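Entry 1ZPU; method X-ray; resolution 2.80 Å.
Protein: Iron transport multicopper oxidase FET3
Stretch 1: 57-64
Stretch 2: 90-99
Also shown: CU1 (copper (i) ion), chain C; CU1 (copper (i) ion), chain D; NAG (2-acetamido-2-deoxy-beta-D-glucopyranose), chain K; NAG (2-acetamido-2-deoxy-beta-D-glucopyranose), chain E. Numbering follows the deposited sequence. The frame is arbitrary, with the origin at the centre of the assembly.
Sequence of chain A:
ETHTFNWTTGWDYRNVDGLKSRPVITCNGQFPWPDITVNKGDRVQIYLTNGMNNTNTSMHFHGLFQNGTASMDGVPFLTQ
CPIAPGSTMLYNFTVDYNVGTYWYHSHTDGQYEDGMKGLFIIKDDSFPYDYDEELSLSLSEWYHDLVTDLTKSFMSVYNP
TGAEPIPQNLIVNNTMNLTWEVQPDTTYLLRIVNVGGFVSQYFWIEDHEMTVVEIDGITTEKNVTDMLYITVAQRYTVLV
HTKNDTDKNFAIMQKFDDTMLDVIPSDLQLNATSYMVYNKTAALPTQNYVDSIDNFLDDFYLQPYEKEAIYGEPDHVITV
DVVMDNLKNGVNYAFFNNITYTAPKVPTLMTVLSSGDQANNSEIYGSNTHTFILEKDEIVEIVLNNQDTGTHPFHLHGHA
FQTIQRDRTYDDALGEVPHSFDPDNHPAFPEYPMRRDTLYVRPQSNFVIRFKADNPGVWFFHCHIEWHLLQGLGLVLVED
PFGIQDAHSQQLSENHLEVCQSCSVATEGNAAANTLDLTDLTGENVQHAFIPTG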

# COMPACT_ATOMS: atom_id res chain seq x y z
N THR A 57 -12.66 -10.69 6.90
CA THR A 57 -11.50 -9.84 7.21
C THR A 57 -10.18 -10.47 6.79
O THR A 57 -10.12 -11.64 6.44
CB THR A 57 -11.35 -9.48 8.72
OG1 THR A 57 -12.55 -9.77 9.44
CG2 THR A 57 -10.97 -8.02 8.89
N SER A 58 -9.12 -9.66 6.84
CA SER A 58 -7.76 -10.14 6.67
C SER A 58 -6.89 -9.05 7.21
O SER A 58 -7.39 -7.96 7.48
CB SER A 58 -7.46 -10.35 5.20
OG SER A 58 -7.85 -9.22 4.46
N MET A 59 -5.60 -9.33 7.36
CA MET A 59 -4.63 -8.31 7.77
C MET A 59 -3.35 -8.53 7.03
O MET A 59 -2.83 -9.64 7.01
CB MET A 59 -4.36 -8.39 9.28
CG MET A 59 -3.51 -7.24 9.82
SD MET A 59 -3.90 -6.88 11.55
CE MET A 59 -3.46 -8.44 12.29
N HIS A 60 -2.87 -7.46 6.41
CA HIS A 60 -1.64 -7.49 5.64
C HIS A 60 -0.63 -6.57 6.30
O HIS A 60 -0.99 -5.48 6.73
CB HIS A 60 -1.92 -7.02 4.23
CG HIS A 60 -0.68 -6.67 3.45
ND1 HIS A 60 0.39 -7.53 3.33
CD2 HIS A 60 -0.36 -5.57 2.73
CE1 HIS A 60 1.32 -6.96 2.59
NE2 HIS A 60 0.89 -5.78 2.21
N PHE A 61 0.62 -7.00 6.38
CA PHE A 61 1.68 -6.20 6.97
C PHE A 61 2.56 -5.61 5.88
O PHE A 61 3.44 -6.28 5.34
CB PHE A 61 2.43 -7.02 8.01
CG PHE A 61 1.51 -7.68 8.98
CD1 PHE A 61 0.95 -8.94 8.69
CD2 PHE A 61 1.14 -7.03 10.15
CE1 PHE A 61 0.06 -9.53 9.56
CE2 PHE A 61 0.25 -7.63 11.03
CZ PHE A 61 -0.29 -8.88 10.74
N HIS A 62 2.29 -4.35 5.56
CA HIS A 62 2.78 -3.70 4.36
C HIS A 62 4.28 -3.52 4.40
O HIS A 62 4.80 -2.79 5.24
CB HIS A 62 2.12 -2.34 4.21
CG HIS A 62 2.45 -1.66 2.92
ND1 HIS A 62 1.50 -1.39 1.96
CD2 HIS A 62 3.63 -1.22 2.42
CE1 HIS A 62 2.08 -0.81 0.93
NE2 HIS A 62 3.37 -0.69 1.18
N GLY A 63 4.96 -4.15 3.45
CA GLY A 63 6.39 -3.91 3.27
C GLY A 63 7.24 -5.06 3.75
O GLY A 63 8.37 -5.23 3.31
N LEU A 64 6.69 -5.85 4.66
CA LEU A 64 7.37 -6.99 5.21
C LEU A 64 7.53 -8.07 4.14
O LEU A 64 6.60 -8.34 3.38
CB LEU A 64 6.60 -7.50 6.42
CG LEU A 64 6.91 -6.89 7.80
CD1 LEU A 64 7.06 -5.38 7.84
CD2 LEU A 64 5.90 -7.36 8.82
N LEU A 90 -4.30 -16.90 13.02
CA LEU A 90 -3.05 -16.59 13.67
C LEU A 90 -2.02 -16.19 12.63
O LEU A 90 -1.68 -16.98 11.75
CB LEU A 90 -2.55 -17.76 14.52
CG LEU A 90 -1.14 -17.65 15.10
CD1 LEU A 90 -0.98 -16.45 16.05
CD2 LEU A 90 -0.78 -18.94 15.79
N TYR A 91 -1.55 -14.95 12.73
CA TYR A 91 -0.46 -14.46 11.90
C TYR A 91 0.83 -14.62 12.71
O TYR A 91 1.01 -13.96 13.73
CB TYR A 91 -0.71 -12.99 11.50
CG TYR A 91 -1.84 -12.83 10.49
CD1 TYR A 91 -3.13 -12.49 10.91
CD2 TYR A 91 -1.62 -13.01 9.13
CE1 TYR A 91 -4.18 -12.35 9.98
CE2 TYR A 91 -2.66 -12.87 8.19
CZ TYR A 91 -3.94 -12.54 8.62
OH TYR A 91 -4.95 -12.39 7.69
N ASN A 92 1.71 -15.50 12.25
CA ASN A 92 2.88 -15.91 13.00
C ASN A 92 4.08 -15.82 12.10
O ASN A 92 4.26 -16.65 11.22
CB ASN A 92 2.67 -17.34 13.49
CG ASN A 92 3.71 -17.79 14.49
OD1 ASN A 92 4.78 -17.19 14.64
ND2 ASN A 92 3.38 -18.88 15.21
N PHE A 93 4.90 -14.80 12.31
CA PHE A 93 6.03 -14.52 11.43
C PHE A 93 7.17 -13.83 12.15
O PHE A 93 6.97 -13.18 13.17
CB PHE A 93 5.59 -13.70 10.21
CG PHE A 93 5.04 -12.34 10.56
CD1 PHE A 93 5.86 -11.22 10.56
CD2 PHE A 93 3.70 -12.17 10.86
CE1 PHE A 93 5.35 -9.94 10.86
CE2 PHE A 93 3.19 -10.90 11.17
CZ PHE A 93 4.02 -9.79 11.17
N THR A 94 8.37 -13.97 11.60
CA THR A 94 9.55 -13.29 12.12
C THR A 94 9.84 -12.10 11.24
O THR A 94 9.22 -11.92 10.19
CB THR A 94 10.77 -14.19 12.13
OG1 THR A 94 10.40 -15.50 11.69
CG2 THR A 94 11.35 -14.28 13.52
N VAL A 95 10.80 -11.28 11.66
CA VAL A 95 11.11 -10.05 10.97
C VAL A 95 12.63 -9.94 10.75
O VAL A 95 13.31 -9.07 11.29
CB VAL A 95 10.41 -8.88 11.71
CG1 VAL A 95 11.34 -7.73 11.98
CG2 VAL A 95 9.18 -8.45 10.93
N ASP A 96 13.16 -10.87 9.96
CA ASP A 96 14.60 -11.00 9.78
C ASP A 96 15.15 -10.14 8.65
O ASP A 96 16.36 -9.91 8.59
CB ASP A 96 14.97 -12.46 9.57
CG ASP A 96 14.80 -13.28 10.84
OD1 ASP A 96 15.69 -13.21 11.74
OD2 ASP A 96 13.78 -14.00 10.94
N TYR A 97 14.28 -9.66 7.77
CA TYR A 97 14.74 -9.03 6.54
C TYR A 97 14.27 -7.59 6.37
O TYR A 97 14.57 -6.96 5.35
CB TYR A 97 14.35 -9.89 5.33
CG TYR A 97 14.89 -11.30 5.39
CD1 TYR A 97 14.13 -12.34 5.92
CD2 TYR A 97 16.18 -11.60 4.92
CE1 TYR A 97 14.63 -13.65 5.98
CE2 TYR A 97 16.69 -12.90 4.97
CZ TYR A 97 15.91 -13.92 5.50
OH TYR A 97 16.39 -15.20 5.56
N ASN A 98 13.55 -7.08 7.36
CA ASN A 98 13.05 -5.70 7.33
C ASN A 98 13.46 -4.85 8.52
O ASN A 98 13.52 -5.33 9.65
CB ASN A 98 11.53 -5.67 7.16
CG ASN A 98 11.10 -6.23 5.84
OD1 ASN A 98 10.79 -7.42 5.74
ND2 ASN A 98 11.10 -5.39 4.82
N VAL A 99 13.75 -3.59 8.24
CA VAL A 99 14.03 -2.61 9.27
C VAL A 99 13.30 -1.32 8.90
O VAL A 99 13.15 -1.01 7.71
CB VAL A 99 15.54 -2.38 9.40
CG1 VAL A 99 15.88 -0.96 9.87
CG2 VAL A 99 16.10 -3.37 10.37
CU CU1 C . 2.18 -4.78 0.92
CU CU1 D . -0.40 -1.80 1.94
C1 NAG K . 4.46 -19.73 15.61
C2 NAG K . 3.96 -21.08 16.13
C3 NAG K . 5.12 -21.82 16.78
C4 NAG K . 6.25 -21.98 15.76
C5 NAG K . 6.54 -20.71 14.96
C6 NAG K . 7.36 -21.04 13.72
C7 NAG K . 2.56 -20.62 18.18
C8 NAG K . 3.22 -21.33 19.34
N2 NAG K . 2.75 -21.08 16.94
O3 NAG K . 4.70 -23.12 17.18
O4 NAG K . 7.41 -22.41 16.44
O5 NAG K . 5.35 -20.03 14.55
O6 NAG K . 6.93 -22.27 13.17
O7 NAG K . 1.82 -19.66 18.39
C1 NAG E . 14.94 -14.45 1.43
C2 NAG E . 15.64 -13.18 0.95
C3 NAG E . 16.93 -13.47 0.20
C4 NAG E . 17.83 -14.42 1.01
C5 NAG E . 17.00 -15.62 1.51
C6 NAG E . 17.81 -16.55 2.40
C7 NAG E . 14.33 -11.16 0.59
C8 NAG E . 13.28 -10.49 -0.26
N2 NAG E . 14.75 -12.35 0.15
O3 NAG E . 17.60 -12.25 -0.01
O4 NAG E . 18.98 -14.82 0.27
O5 NAG E . 15.86 -15.17 2.24
O6 NAG E . 18.23 -15.85 3.55
O7 NAG E . 14.74 -10.60 1.62

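This is a small, mostly apolar side-chain contact between two strand-bearing segments, centred on three aromatic rings and fastened by one hydrogen bond from the backbone of one stretch to a side chain of the other. The backbones keep their distance: CA of Met59 lies 8.5 Å from CA of Tyr91, and no backbone-to-backbone hydrogen bond joins them, so side chains must fill the gap. Toward the end of the contact they draw closer, with CA of Leu64 6.2 Å from CA of Asn98.

Alternation along the strand sorts the chemistry. Met59 and Phe61 point toward the second stretch, whereas His60 points away, and its NE2 binds a copper ion at 2.1 Å. The other strand answers with Tyr91 and Phe93, both directed toward the contact, while Asn92 between them carries a glycan on ND2.

Phe61 serves both aromatic partners. It turns its edge to the face of Tyr91, with CE1 of Phe61 3.9 Å from CD2 of Tyr91, and meets Phe93 obliquely, the planes at 47° and CE1 of Phe61 3.8 Å from CE2 of Phe93. Tyr91 also reaches further along: its OH accepts a hydrogen bond from N of Met59 at 3.1 Å, satisfying a backbone amide within buried surroundings, while CB of Met59 packs 4.0 Å from its CE1.

A type II turn from Phe61 to Leu64 then redirects the chain. Gly63 has the positive phi at which a CB would jam against the preceding carbonyl, so the backbone itself calls for glycine. Beyond it, Leu64 starts sideways but its end comes nearer, placing CD2 a tight 3.3 Å from CE1 of Phe93 and 4.0 Å from CG2 of Val95. Asn98 closes this end, its ND2 3.1 Å from O of Gly63.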